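Long-range contacts in phosphate ABC transporter, phosphate-binding protein (Clostridium perfringens, PDB 4Q8R), which probably captures phosphate outside the cell membrane with high affinity and hands it to the membrane components of an ABC-type phosphate transporter: residues V6-T12 with I34-G40; V52-G56 with N216-G221; A82-N88 with D180-V185; V91-L96 with V185-G189. All blocks are in the same frame, centred on the assembly; numbering follows the deposited sequence.

Interaction 1: residues V6-T12 with I34-G40. With PO4 (phosphate ion), chain B.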
loop_
_atom_site.group_PDB
_atom_site.type_symbol
_atom_site.label_atom_id
_atom_site.label_comp_id
_atom_site.label_asym_id
_atom_site.label_seq_id
_atom_site.Cartn_x
_atom_site.Cartn_y
_atom_site.Cartn_z
ATOM N N VAL A 6 -14.276 -12.484 -13.489
ATOM C CA VAL A 6 -14.361 -11.327 -12.623
ATOM C C VAL A 6 -13.098 -10.460 -12.798
ATOM O O VAL A 6 -12.006 -10.896 -12.503
ATOM C CB VAL A 6 -14.518 -11.668 -11.118
ATOM C CG1 VAL A 6 -14.673 -10.379 -10.275
ATOM C CG2 VAL A 6 -15.743 -12.530 -10.858
ATOM N N SER A 7 -13.268 -9.259 -13.332
ATOM C CA SER A 7 -12.159 -8.372 -13.565
ATOM C C SER A 7 -11.917 -7.426 -12.400
ATOM O O SER A 7 -12.806 -6.714 -11.937
ATOM C CB SER A 7 -12.392 -7.603 -14.857
ATOM O OG SER A 7 -13.534 -6.810 -14.684
ATOM N N ILE A 8 -10.678 -7.421 -11.909
ATOM C CA ILE A 8 -10.299 -6.594 -10.797
ATOM C C ILE A 8 -9.029 -5.828 -11.141
ATOM O O ILE A 8 -8.095 -6.412 -11.667
ATOM C CB ILE A 8 -10.010 -7.467 -9.519
ATOM C CG1 ILE A 8 -11.178 -8.424 -9.230
ATOM C CG2 ILE A 8 -9.652 -6.614 -8.326
ATOM C CD1 ILE A 8 -10.952 -9.271 -8.008
ATOM N N SER A 9 -8.998 -4.544 -10.874
ATOM C CA SER A 9 -7.772 -3.772 -11.082
ATOM C C SER A 9 -7.573 -2.771 -9.998
ATOM O O SER A 9 -8.509 -2.330 -9.321
ATOM C CB SER A 9 -7.812 -3.089 -12.469
ATOM O OG SER A 9 -8.744 -2.054 -12.545
ATOM N N GLY A 10 -6.294 -2.371 -9.817
ATOM C CA GLY A 10 -5.952 -1.289 -8.956
ATOM C C GLY A 10 -4.669 -1.486 -8.172
ATOM O O GLY A 10 -3.643 -1.923 -8.742
ATOM N N SER A 11 -4.752 -1.193 -6.902
ATOM C CA SER A 11 -3.630 -1.089 -5.986
ATOM C C SER A 11 -2.558 -2.172 -6.165
ATOM O O SER A 11 -2.879 -3.385 -6.105
ATOM C CB SER A 11 -4.193 -1.169 -4.570
ATOM O OG SER A 11 -3.220 -1.350 -3.571
ATOM N N THR A 12 -1.297 -1.749 -6.235
ATOM C CA THR A 12 -0.194 -2.653 -6.178
ATOM C C THR A 12 -0.015 -3.221 -4.758
ATOM O O THR A 12 0.498 -4.341 -4.611
ATOM C CB THR A 12 1.133 -2.048 -6.700
ATOM O OG1 THR A 12 1.598 -1.020 -5.833
ATOM C CG2 THR A 12 0.950 -1.529 -8.107
ATOM N N ILE A 34 -10.764 -15.191 -11.746
ATOM C CA ILE A 34 -10.523 -13.867 -11.237
ATOM C C ILE A 34 -9.331 -13.303 -11.995
ATOM O O ILE A 34 -8.267 -13.916 -12.022
ATOM C CB ILE A 34 -10.120 -13.850 -9.728
ATOM C CG1 ILE A 34 -11.172 -14.520 -8.897
ATOM C CG2 ILE A 34 -9.945 -12.439 -9.234
ATOM C CD1 ILE A 34 -12.505 -13.929 -8.992
ATOM N N GLU A 35 -9.517 -12.126 -12.572
ATOM C CA GLU A 35 -8.462 -11.450 -13.410
ATOM C C GLU A 35 -7.990 -10.215 -12.621
ATOM O O GLU A 35 -8.781 -9.344 -12.337
ATOM C CB GLU A 35 -8.993 -11.059 -14.768
ATOM C CG GLU A 35 -9.383 -12.267 -15.627
ATOM C CD GLU A 35 -10.338 -11.966 -16.800
ATOM O OE1 GLU A 35 -10.687 -12.920 -17.515
ATOM O OE2 GLU A 35 -10.741 -10.811 -17.022
ATOM N N ILE A 36 -6.699 -10.132 -12.272
ATOM C CA ILE A 36 -6.174 -9.100 -11.436
ATOM C C ILE A 36 -5.108 -8.319 -12.200
ATOM O O ILE A 36 -4.122 -8.919 -12.650
ATOM C CB ILE A 36 -5.509 -9.660 -10.145
ATOM C CG1 ILE A 36 -6.538 -10.494 -9.359
ATOM C CG2 ILE A 36 -4.946 -8.572 -9.250
ATOM C CD1 ILE A 36 -5.931 -11.508 -8.434
ATOM N N ASN A 37 -5.295 -7.000 -12.350
ATOM C CA ASN A 37 -4.314 -6.119 -12.995
ATOM C C ASN A 37 -3.875 -5.035 -12.026
ATOM O O ASN A 37 -4.689 -4.276 -11.507
ATOM C CB ASN A 37 -5.020 -5.502 -14.183
ATOM C CG ASN A 37 -4.072 -4.812 -15.102
ATOM O OD1 ASN A 37 -2.839 -5.011 -15.046
ATOM N ND2 ASN A 37 -4.628 -3.944 -15.942
ATOM N N GLN A 38 -2.598 -5.005 -11.695
ATOM C CA GLN A 38 -2.059 -4.145 -10.706
ATOM C C GLN A 38 -1.539 -2.869 -11.389
ATOM O O GLN A 38 -0.527 -2.892 -12.097
ATOM C CB GLN A 38 -0.881 -4.794 -9.993
ATOM C CG GLN A 38 -1.344 -5.999 -9.199
ATOM C CD GLN A 38 -0.250 -6.672 -8.461
ATOM O OE1 GLN A 38 0.451 -6.005 -7.699
ATOM N NE2 GLN A 38 -0.135 -7.982 -8.599
ATOM N N ILE A 39 -2.262 -1.794 -11.174
ATOM C CA ILE A 39 -2.051 -0.528 -11.886
ATOM C C ILE A 39 -2.056 0.683 -10.963
ATOM O O ILE A 39 -1.992 1.830 -11.430
ATOM C CB ILE A 39 -3.126 -0.387 -13.007
ATOM C CG1 ILE A 39 -4.549 -0.378 -12.442
ATOM C CG2 ILE A 39 -2.905 -1.388 -14.076
ATOM C CD1 ILE A 39 -5.635 -0.207 -13.486
ATOM N N GLY A 40 -2.154 0.486 -9.652
ATOM C CA GLY A 40 -2.279 1.482 -8.662
ATOM C C GLY A 40 -3.703 1.889 -8.333
ATOM O O GLY A 40 -4.620 1.675 -9.153
HETATM P P PO4 B . -0.916 1.490 -4.522
HETATM O O1 PO4 B . -2.172 2.265 -4.950
HETATM O O2 PO4 B . -0.279 0.781 -5.698
HETATM O O3 PO4 B . 0.030 2.404 -3.754
HETATM O O4 PO4 B . -1.376 0.423 -3.473
#
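Main-chain hydrogen bonds do most of the joining here. Strands 6-10 and 34-38 run parallel at an axis distance of 4.7 Å, and the bonds alternate along them: Glu35 N to Val6 O (2.8 Å), Ile8 N to Glu35 O (2.7 Å), Asn37 N to Ile8 O (2.9 Å) and Gly10 N to Asn37 O (3.0 Å). At the end of strand 6-10, Gly10 O accepts from Ile39 N (2.8 Å) and Gly40 N (3.0 Å), just past strand 34-38, where segment 34-40 leads into the helix that Gly40 N-caps. Gly10 and Gly40 both have backbone angles that call for glycine.

Apolar contacts lie on the face of Val6, Ile8, Ile34 and Ile36: Val6 CB meets Ile34 CD1 at 3.7 Å and Ile8 CD1 meets Ile34 CG2 at 3.5 Å. Met18 and Ala22 of helix 15-28 cover this face, as does Phe224.

Phosphate is held by Ser11 OG to O4 (2.6 Å) and by Thr12 N (2.8 Å) and Thr12 OG1 (2.6 Å), both to O2; Ser41, Ser59, Ser129 and Thr131 also hydrogen-bond to it. The arrangement is a beta-alpha-beta unit of the periplasmic-binding-protein fold, with the anion site at the C-terminal ends of its strands.

Interaction 2: residues V52-G56 with N216-G221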
loop_
_atom_site.group_PDB
_atom_site.type_symbol
_atom_site.label_atom_id
_atom_site.label_comp_id
_atom_site.label_asym_id
_atom_site.label_seq_id
_atom_site.Cartn_x
_atom_site.Cartn_y
_atom_site.Cartn_z
ATOM N N VAL A 52 -14.979 -0.499 -16.417
ATOM C CA VAL A 52 -13.906 -1.240 -17.067
ATOM C C VAL A 52 -13.517 -2.439 -16.225
ATOM O O VAL A 52 -13.194 -3.487 -16.761
ATOM C CB VAL A 52 -12.691 -0.334 -17.264
ATOM C CG1 VAL A 52 -11.488 -1.141 -17.688
ATOM C CG2 VAL A 52 -13.070 0.726 -18.302
ATOM N N SER A 53 -13.542 -2.257 -14.920
ATOM C CA SER A 53 -13.371 -3.384 -13.993
ATOM C C SER A 53 -14.620 -3.580 -13.156
ATOM O O SER A 53 -15.279 -2.613 -12.771
ATOM C CB SER A 53 -12.218 -3.118 -13.023
ATOM O OG SER A 53 -10.956 -2.992 -13.663
ATOM N N GLU A 54 -14.906 -4.843 -12.845
ATOM C CA GLU A 54 -16.001 -5.185 -11.944
ATOM C C GLU A 54 -15.720 -4.774 -10.519
ATOM O O GLU A 54 -16.625 -4.349 -9.781
ATOM C CB GLU A 54 -16.304 -6.689 -12.051
ATOM C CG GLU A 54 -17.499 -7.115 -11.226
ATOM C CD GLU A 54 -17.882 -8.555 -11.444
ATOM O OE1 GLU A 54 -18.616 -9.063 -10.582
ATOM O OE2 GLU A 54 -17.463 -9.177 -12.448
ATOM N N ILE A 55 -14.468 -4.961 -10.102
ATOM C CA ILE A 55 -14.027 -4.533 -8.800
ATOM C C ILE A 55 -12.743 -3.712 -8.907
ATOM O O ILE A 55 -11.853 -4.129 -9.616
ATOM C CB ILE A 55 -13.787 -5.715 -7.861
ATOM C CG1 ILE A 55 -15.075 -6.535 -7.690
ATOM C CG2 ILE A 55 -13.260 -5.252 -6.493
ATOM C CD1 ILE A 55 -14.891 -7.940 -7.071
ATOM N N GLY A 56 -12.688 -2.561 -8.248
ATOM C CA GLY A 56 -11.433 -1.809 -8.058
ATOM C C GLY A 56 -10.827 -2.152 -6.699
ATOM O O GLY A 56 -11.531 -2.312 -5.712
ATOM N N ASN A 216 -22.994 -3.450 -11.393
ATOM C CA ASN A 216 -21.985 -4.249 -12.083
ATOM C C ASN A 216 -21.511 -5.489 -11.369
ATOM O O ASN A 216 -20.958 -6.384 -11.995
ATOM C CB ASN A 216 -20.788 -3.370 -12.434
ATOM C CG ASN A 216 -21.165 -2.329 -13.488
ATOM O OD1 ASN A 216 -22.269 -2.392 -14.077
ATOM N ND2 ASN A 216 -20.286 -1.382 -13.737
ATOM N N LEU A 217 -21.704 -5.549 -10.068
ATOM C CA LEU A 217 -21.174 -6.676 -9.305
ATOM C C LEU A 217 -21.994 -7.946 -9.552
ATOM O O LEU A 217 -23.160 -7.993 -9.251
ATOM C CB LEU A 217 -21.139 -6.358 -7.815
ATOM C CG LEU A 217 -20.454 -7.428 -6.951
ATOM C CD1 LEU A 217 -18.953 -7.528 -7.282
ATOM C CD2 LEU A 217 -20.674 -7.085 -5.510
ATOM N N THR A 218 -21.367 -8.956 -10.116
ATOM C CA THR A 218 -22.003 -10.236 -10.399
ATOM C C THR A 218 -22.099 -11.130 -9.192
ATOM O O THR A 218 -21.446 -10.880 -8.171
ATOM C CB THR A 218 -21.241 -11.015 -11.490
ATOM O OG1 THR A 218 -19.952 -11.376 -11.028
ATOM C CG2 THR A 218 -21.152 -10.179 -12.795
ATOM N N GLU A 219 -22.893 -12.194 -9.315
ATOM C CA GLU A 219 -22.979 -13.142 -8.196
ATOM C C GLU A 219 -21.566 -13.722 -7.940
ATOM O O GLU A 219 -21.168 -13.874 -6.799
ATOM C CB GLU A 219 -24.070 -14.199 -8.411
ATOM C CG GLU A 219 -23.863 -15.011 -9.674
ATOM C CD GLU A 219 -24.767 -16.225 -9.788
ATOM O OE1 GLU A 219 -25.256 -16.708 -8.728
ATOM O OE2 GLU A 219 -24.957 -16.698 -10.934
ATOM N N SER A 220 -20.802 -14.010 -8.983
ATOM C CA SER A 220 -19.381 -14.464 -8.801
ATOM C C SER A 220 -18.498 -13.449 -8.098
ATOM O O SER A 220 -17.737 -13.788 -7.208
ATOM C CB SER A 220 -18.721 -14.867 -10.117
ATOM O OG SER A 220 -19.427 -15.908 -10.776
ATOM N N GLY A 221 -18.587 -12.186 -8.486
ATOM C CA GLY A 221 -17.825 -11.188 -7.777
ATOM C C GLY A 221 -18.251 -11.003 -6.321
ATOM O O GLY A 221 -17.417 -10.769 -5.455
HETATM O O HOH W 1 -17.574 -1.203 -12.520
#
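Glu54 carries this contact, with 95 Å² of its surface covered by 216-221. Its side chain is extended, chi1 and chi2 both t, and reaches across to the start of helix 219-229. There OE1 accepts two hydrogen bonds from one residue, Thr218 N at 2.8 Å and Thr218 OG1 at 2.7 Å. The threonine is itself the N-cap: its OG1 accepts from Gly221 N at 3.0 Å, so the hydroxyl donates a hydrogen bond to the carboxylate while accepting one from that backbone NH. Gly221 matters for space as well, since a CB on it would clash with Glu54 OE1.

Ile55 and Leu217, each with 33 Å² covered, supply the apolar part. Ile55 CG1 lies 4.0 Å from Leu217 CD1, and Ile55 CD1 comes to 4.1 Å of Gly221 O; Ile55 also packs on Val6 and Ile8 of the neighbouring strand 6-10. At the outer margin a water links Ser53 O (2.7 Å) to Asn216 ND2 (3.0 Å).

With a carboxylate bound to the N-cap residue, negative charge sits at the N-terminal end of the helix dipole, a favourable pairing that ties the loop leading into strand 55-58 to the start of helix 219-229.

Interaction 3: residues A82-N88 with D180-V185. With ZN (zinc ion), chain E.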
loop_
_atom_site.group_PDB
_atom_site.type_symbol
_atom_site.label_atom_id
_atom_site.label_comp_id
_atom_site.label_asym_id
_atom_site.label_seq_id
_atom_site.Cartn_x
_atom_site.Cartn_y
_atom_site.Cartn_z
ATOM N N ALA A 82 5.354 0.769 5.718
ATOM C CA ALA A 82 6.722 0.790 6.214
ATOM C C ALA A 82 7.534 1.835 5.449
ATOM O O ALA A 82 7.329 2.066 4.293
ATOM C CB ALA A 82 7.372 -0.548 6.017
ATOM N N LEU A 83 8.458 2.438 6.184
ATOM C CA LEU A 83 9.513 3.291 5.617
ATOM C C LEU A 83 10.694 2.378 5.534
ATOM O O LEU A 83 11.241 1.965 6.622
ATOM C CB LEU A 83 9.914 4.419 6.545
ATOM C CG LEU A 83 9.177 5.721 6.492
ATOM C CD1 LEU A 83 9.387 6.322 5.146
ATOM C CD2 LEU A 83 7.726 5.517 6.819
ATOM N N ILE A 84 11.080 2.025 4.330
ATOM C CA ILE A 84 12.161 1.062 4.140
ATOM C C ILE A 84 13.459 1.727 3.753
ATOM O O ILE A 84 13.474 2.690 2.947
ATOM C CB ILE A 84 11.776 -0.029 3.146
ATOM C CG1 ILE A 84 11.264 0.523 1.807
ATOM C CG2 ILE A 84 10.711 -0.920 3.783
ATOM C CD1 ILE A 84 11.317 -0.505 0.725
ATOM N N THR A 85 14.551 1.180 4.289
ATOM C CA THR A 85 15.876 1.574 3.934
ATOM C C THR A 85 16.585 0.354 3.383
ATOM O O THR A 85 16.119 -0.799 3.477
ATOM C CB THR A 85 16.654 2.155 5.122
ATOM O OG1 THR A 85 16.900 1.078 6.047
ATOM C CG2 THR A 85 15.945 3.267 5.839
ATOM N N HIS A 86 17.715 0.595 2.744
ATOM C CA HIS A 86 18.642 -0.488 2.452
ATOM C C HIS A 86 19.045 -1.207 3.770
ATOM O O HIS A 86 19.105 -0.619 4.840
ATOM C CB HIS A 86 19.878 0.080 1.779
ATOM C CG HIS A 86 20.654 -0.882 0.983
ATOM N ND1 HIS A 86 20.342 -1.237 -0.314
ATOM C CD2 HIS A 86 21.773 -1.587 1.306
ATOM C CE1 HIS A 86 21.258 -2.056 -0.775
ATOM N NE2 HIS A 86 22.100 -2.328 0.206
ATOM N N LYS A 87 19.367 -2.475 3.624
ATOM C CA LYS A 87 19.733 -3.311 4.719
ATOM C C LYS A 87 21.007 -2.693 5.347
ATOM O O LYS A 87 21.858 -2.151 4.646
ATOM C CB LYS A 87 19.928 -4.746 4.162
ATOM C CG LYS A 87 20.036 -5.774 5.195
ATOM C CD LYS A 87 18.697 -6.067 5.850
ATOM C CE LYS A 87 18.743 -7.468 6.456
ATOM N NZ LYS A 87 17.455 -7.678 7.170
ATOM N N ASN A 88 21.123 -2.720 6.657
ATOM C CA ASN A 88 22.331 -2.211 7.333
ATOM C C ASN A 88 22.597 -0.704 7.299
ATOM O O ASN A 88 23.661 -0.254 7.629
ATOM C CB ASN A 88 23.575 -2.997 6.853
ATOM C CG ASN A 88 23.426 -4.492 7.093
ATOM O OD1 ASN A 88 22.860 -4.901 8.100
ATOM N ND2 ASN A 88 23.891 -5.311 6.149
ATOM N N ASP A 180 13.224 -9.754 4.471
ATOM C CA ASP A 180 14.601 -9.590 4.947
ATOM C C ASP A 180 15.576 -8.872 4.042
ATOM O O ASP A 180 16.686 -8.629 4.465
ATOM C CB ASP A 180 15.225 -10.927 5.296
ATOM C CG ASP A 180 14.458 -11.662 6.383
ATOM O OD1 ASP A 180 13.713 -11.010 7.147
ATOM O OD2 ASP A 180 14.601 -12.886 6.457
ATOM N N SER A 181 15.173 -8.519 2.838
ATOM C CA SER A 181 16.053 -7.887 1.879
ATOM C C SER A 181 16.163 -6.375 2.082
ATOM O O SER A 181 17.015 -5.768 1.485
ATOM C CB SER A 181 15.580 -8.165 0.440
ATOM O OG SER A 181 14.430 -7.421 0.110
ATOM N N VAL A 182 15.266 -5.814 2.886
ATOM C CA VAL A 182 15.187 -4.385 3.195
ATOM C C VAL A 182 14.913 -4.236 4.690
ATOM O O VAL A 182 14.638 -5.227 5.383
ATOM C CB VAL A 182 14.097 -3.660 2.347
ATOM C CG1 VAL A 182 14.429 -3.688 0.853
ATOM C CG2 VAL A 182 12.718 -4.222 2.591
ATOM N N SER A 183 15.089 -3.029 5.219
ATOM C CA SER A 183 14.865 -2.734 6.627
ATOM C C SER A 183 13.747 -1.731 6.836
ATOM O O SER A 183 13.831 -0.587 6.346
ATOM C CB SER A 183 16.150 -2.172 7.244
ATOM O OG SER A 183 17.122 -3.200 7.257
ATOM N N ALA A 184 12.701 -2.106 7.549
ATOM C CA ALA A 184 11.658 -1.142 7.911
ATOM C C ALA A 184 12.106 -0.420 9.181
ATOM O O ALA A 184 12.443 -1.067 10.158
ATOM C CB ALA A 184 10.341 -1.839 8.160
ATOM N N VAL A 185 12.144 0.901 9.178
ATOM C CA VAL A 185 12.514 1.671 10.339
ATOM C C VAL A 185 11.415 1.659 11.388
ATOM O O VAL A 185 10.263 1.501 11.045
ATOM C CB VAL A 185 12.912 3.141 9.997
ATOM C CG1 VAL A 185 14.006 3.187 8.952
ATOM C CG2 VAL A 185 11.716 3.934 9.521
HETATM ZN ZN ZN E . 23.888 -3.359 0.071
HETATM O O HOH W 2 8.546 1.509 8.914
HETATM O O HOH W 3 18.594 -3.549 0.975
HETATM O O HOH W 4 24.639 -2.723 -1.883
HETATM O O HOH W 5 25.387 -2.598 1.104
#
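Small and branched apolar side chains form the middle of this antiparallel pairing. Ala82 CB touches Ala184 CB at 3.9 Å, and Ile84 CG2 lies 4.0 Å from Val182 CG2, with Val163 of helix 156-164 packing against Ile84. On the opposite face, beside Thr85 and Ser183, Val185 CG2 meets Leu83 CB at 3.5 Å and Val185 CG1 meets Thr85 CG2 at 3.7 Å.

Around these contacts, Thr85 and Ser183 form a hydrogen-bonded pair, Thr85 N to Ser183 O at 2.8 Å and Ser183 N to Thr85 O at 3.0 Å, while Val185 N donates to Leu83 O at 2.9 Å. Ile84 and Ala184 are the non-hydrogen-bonded pair between, with CA atoms 4.4 Å apart. The two segments, 82-86 being the end of strand 71-86, run at 141° to each other, and two waters flank them: one joins Leu83 N (2.9 Å) to Val185 O (2.7 Å), another Lys87 N (3.0 Å) to Ser181 O (2.8 Å).

Farther out, the Lys87 side chain reaches back along 180-183, where NZ makes a weak hydrogen bond to Asp180 O at 3.0 Å. His86 faces away; its NE2 binds zinc at 2.1 Å along with two waters, and its ND1 bonds to Val163 O. Backbone bonds and apolar contacts thus hold the strands, waters flank both ends, Lys87 adds a weak bond at one, and His86 binds metal outside the pairing.

Interaction 4: residues V91-L96 with V185-G189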
loop_
_atom_site.group_PDB
_atom_site.type_symbol
_atom_site.label_atom_id
_atom_site.label_comp_id
_atom_site.label_asym_id
_atom_site.label_seq_id
_atom_site.Cartn_x
_atom_site.Cartn_y
_atom_site.Cartn_z
ATOM N N VAL A 91 20.619 4.044 10.497
ATOM C CA VAL A 91 19.391 4.737 10.980
ATOM C C VAL A 91 18.235 3.726 11.015
ATOM O O VAL A 91 17.848 3.213 9.990
ATOM C CB VAL A 91 19.056 5.911 10.077
ATOM C CG1 VAL A 91 17.797 6.636 10.563
ATOM C CG2 VAL A 91 20.240 6.872 10.054
ATOM N N LYS A 92 17.704 3.488 12.214
ATOM C CA LYS A 92 16.744 2.431 12.454
ATOM C C LYS A 92 15.427 2.897 13.065
ATOM O O LYS A 92 14.546 2.070 13.300
ATOM C CB LYS A 92 17.420 1.346 13.318
ATOM C CG LYS A 92 18.408 0.573 12.444
ATOM C CD LYS A 92 19.292 -0.383 13.175
ATOM C CE LYS A 92 20.470 -0.732 12.285
ATOM N NZ LYS A 92 20.116 -1.591 11.130
ATOM N N ASP A 93 15.289 4.208 13.268
ATOM C CA ASP A 93 14.167 4.760 13.952
ATOM C C ASP A 93 14.055 6.196 13.503
ATOM O O ASP A 93 15.084 6.921 13.543
ATOM C CB ASP A 93 14.417 4.640 15.451
ATOM C CG ASP A 93 13.226 4.979 16.310
ATOM O OD1 ASP A 93 12.167 5.381 15.840
ATOM O OD2 ASP A 93 13.363 4.824 17.550
ATOM N N LEU A 94 12.854 6.611 13.096
ATOM C CA LEU A 94 12.589 7.995 12.697
ATOM C C LEU A 94 11.266 8.473 13.272
ATOM O O LEU A 94 10.311 7.679 13.351
ATOM C CB LEU A 94 12.555 8.105 11.165
ATOM C CG LEU A 94 13.874 7.854 10.405
ATOM C CD1 LEU A 94 13.693 7.785 8.919
ATOM C CD2 LEU A 94 14.869 8.956 10.765
ATOM N N THR A 95 11.172 9.736 13.634
ATOM C CA THR A 95 9.891 10.347 14.031
ATOM C C THR A 95 9.135 10.762 12.732
ATOM O O THR A 95 9.746 10.916 11.642
ATOM C CB THR A 95 10.114 11.549 14.909
ATOM O OG1 THR A 95 10.762 12.580 14.113
ATOM C CG2 THR A 95 10.918 11.164 16.165
ATOM N N LEU A 96 7.812 10.961 12.815
ATOM C CA LEU A 96 7.087 11.368 11.649
ATOM C C LEU A 96 7.621 12.686 11.097
ATOM O O LEU A 96 7.687 12.856 9.877
ATOM C CB LEU A 96 5.597 11.483 11.891
ATOM C CG LEU A 96 4.772 10.205 11.975
ATOM C CD1 LEU A 96 3.339 10.600 12.270
ATOM C CD2 LEU A 96 4.851 9.433 10.678
ATOM N N VAL A 185 12.144 0.901 9.178
ATOM C CA VAL A 185 12.514 1.671 10.339
ATOM C C VAL A 185 11.415 1.659 11.388
ATOM O O VAL A 185 10.263 1.501 11.045
ATOM C CB VAL A 185 12.912 3.141 9.997
ATOM C CG1 VAL A 185 14.006 3.187 8.952
ATOM C CG2 VAL A 185 11.716 3.934 9.521
ATOM N N LYS A 186 11.757 1.782 12.669
ATOM C CA LYS A 186 10.744 2.077 13.676
ATOM C C LYS A 186 10.229 3.469 13.382
ATOM O O LYS A 186 10.980 4.320 12.904
ATOM C CB LYS A 186 11.303 2.051 15.079
ATOM C CG LYS A 186 11.734 0.670 15.486
ATOM C CD LYS A 186 12.396 0.696 16.871
ATOM C CE LYS A 186 12.985 -0.669 17.158
ATOM N NZ LYS A 186 13.742 -0.611 18.437
ATOM N N VAL A 187 8.956 3.714 13.674
ATOM C CA VAL A 187 8.391 5.055 13.531
ATOM C C VAL A 187 8.010 5.535 14.918
ATOM O O VAL A 187 7.227 4.882 15.620
ATOM C CB VAL A 187 7.236 5.092 12.529
ATOM C CG1 VAL A 187 6.604 6.467 12.591
ATOM C CG2 VAL A 187 7.743 4.740 11.118
ATOM N N ASP A 188 8.598 6.627 15.371
ATOM C CA ASP A 188 8.349 7.188 16.668
ATOM C C ASP A 188 8.663 6.077 17.715
ATOM O O ASP A 188 7.928 5.877 18.695
ATOM C CB ASP A 188 6.879 7.689 16.832
ATOM C CG ASP A 188 6.550 9.053 16.085
ATOM O OD1 ASP A 188 7.382 9.786 15.573
ATOM O OD2 ASP A 188 5.378 9.483 16.059
ATOM N N GLY A 189 9.712 5.305 17.461
ATOM C CA GLY A 189 10.126 4.221 18.365
ATOM C C GLY A 189 9.319 2.934 18.360
ATOM O O GLY A 189 9.619 2.018 19.154
#
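Val91 opens the segment with its carbonyl O 4.0 Å from Val185 CG1. Next, Lys92 O accepts from Lys186 N at 2.9 Å, the first bond of a short parallel pairing, while the lysine's CA-to-CB bond points away. Asp93 forms a parallel beta bridge with Lys186, yet its carboxylate goes to the turn beyond: OD1 accepts from Gly189 N at 2.9 Å. Leu94 bonds through both backbone groups, N to Lys186 O at 3.0 Å and O from Asp188 N at 2.8 Å, and its side chain packs on Ile99 and Ile102 of helix 96-103. Thr95 is the N-cap of that helix. At Leu96, CD2 meets Val187 CG1 at 3.9 Å, and the backbone N donates to Asp188 OD1 at 3.0 Å.

The two aspartates work reciprocally, each accepting a main-chain NH from the opposite segment. They extend a two-residue strand pairing into the turn at 188-189, where both residues have positive phi, and into the start of helix 96-103.

Interactions 1 and 2 lie on one side of the chain's centre, 3 and 4 on the other, with about 27 Å between the centres of 1 and 3. Strands 6-10 and 55-58 are sheet neighbours, and Ser9 OG meets Ser53 OG (2.6 Å, a probable hydrogen bond) in the loop leading into 55-58; strand 182-187 serves both 3 and 4 through Val185. All four combine buried and exposed residues; in each of interactions 1 and 3, seven of the touching residues are buried in the folded protein. Backbone pairing is parallel in 1, antiparallel in 3; 4 combines short parallel pairing with carboxylate bonds. Glu54 in 2 and Asp188 in 4 reach helix starts. Interaction 1 alone touches phosphate.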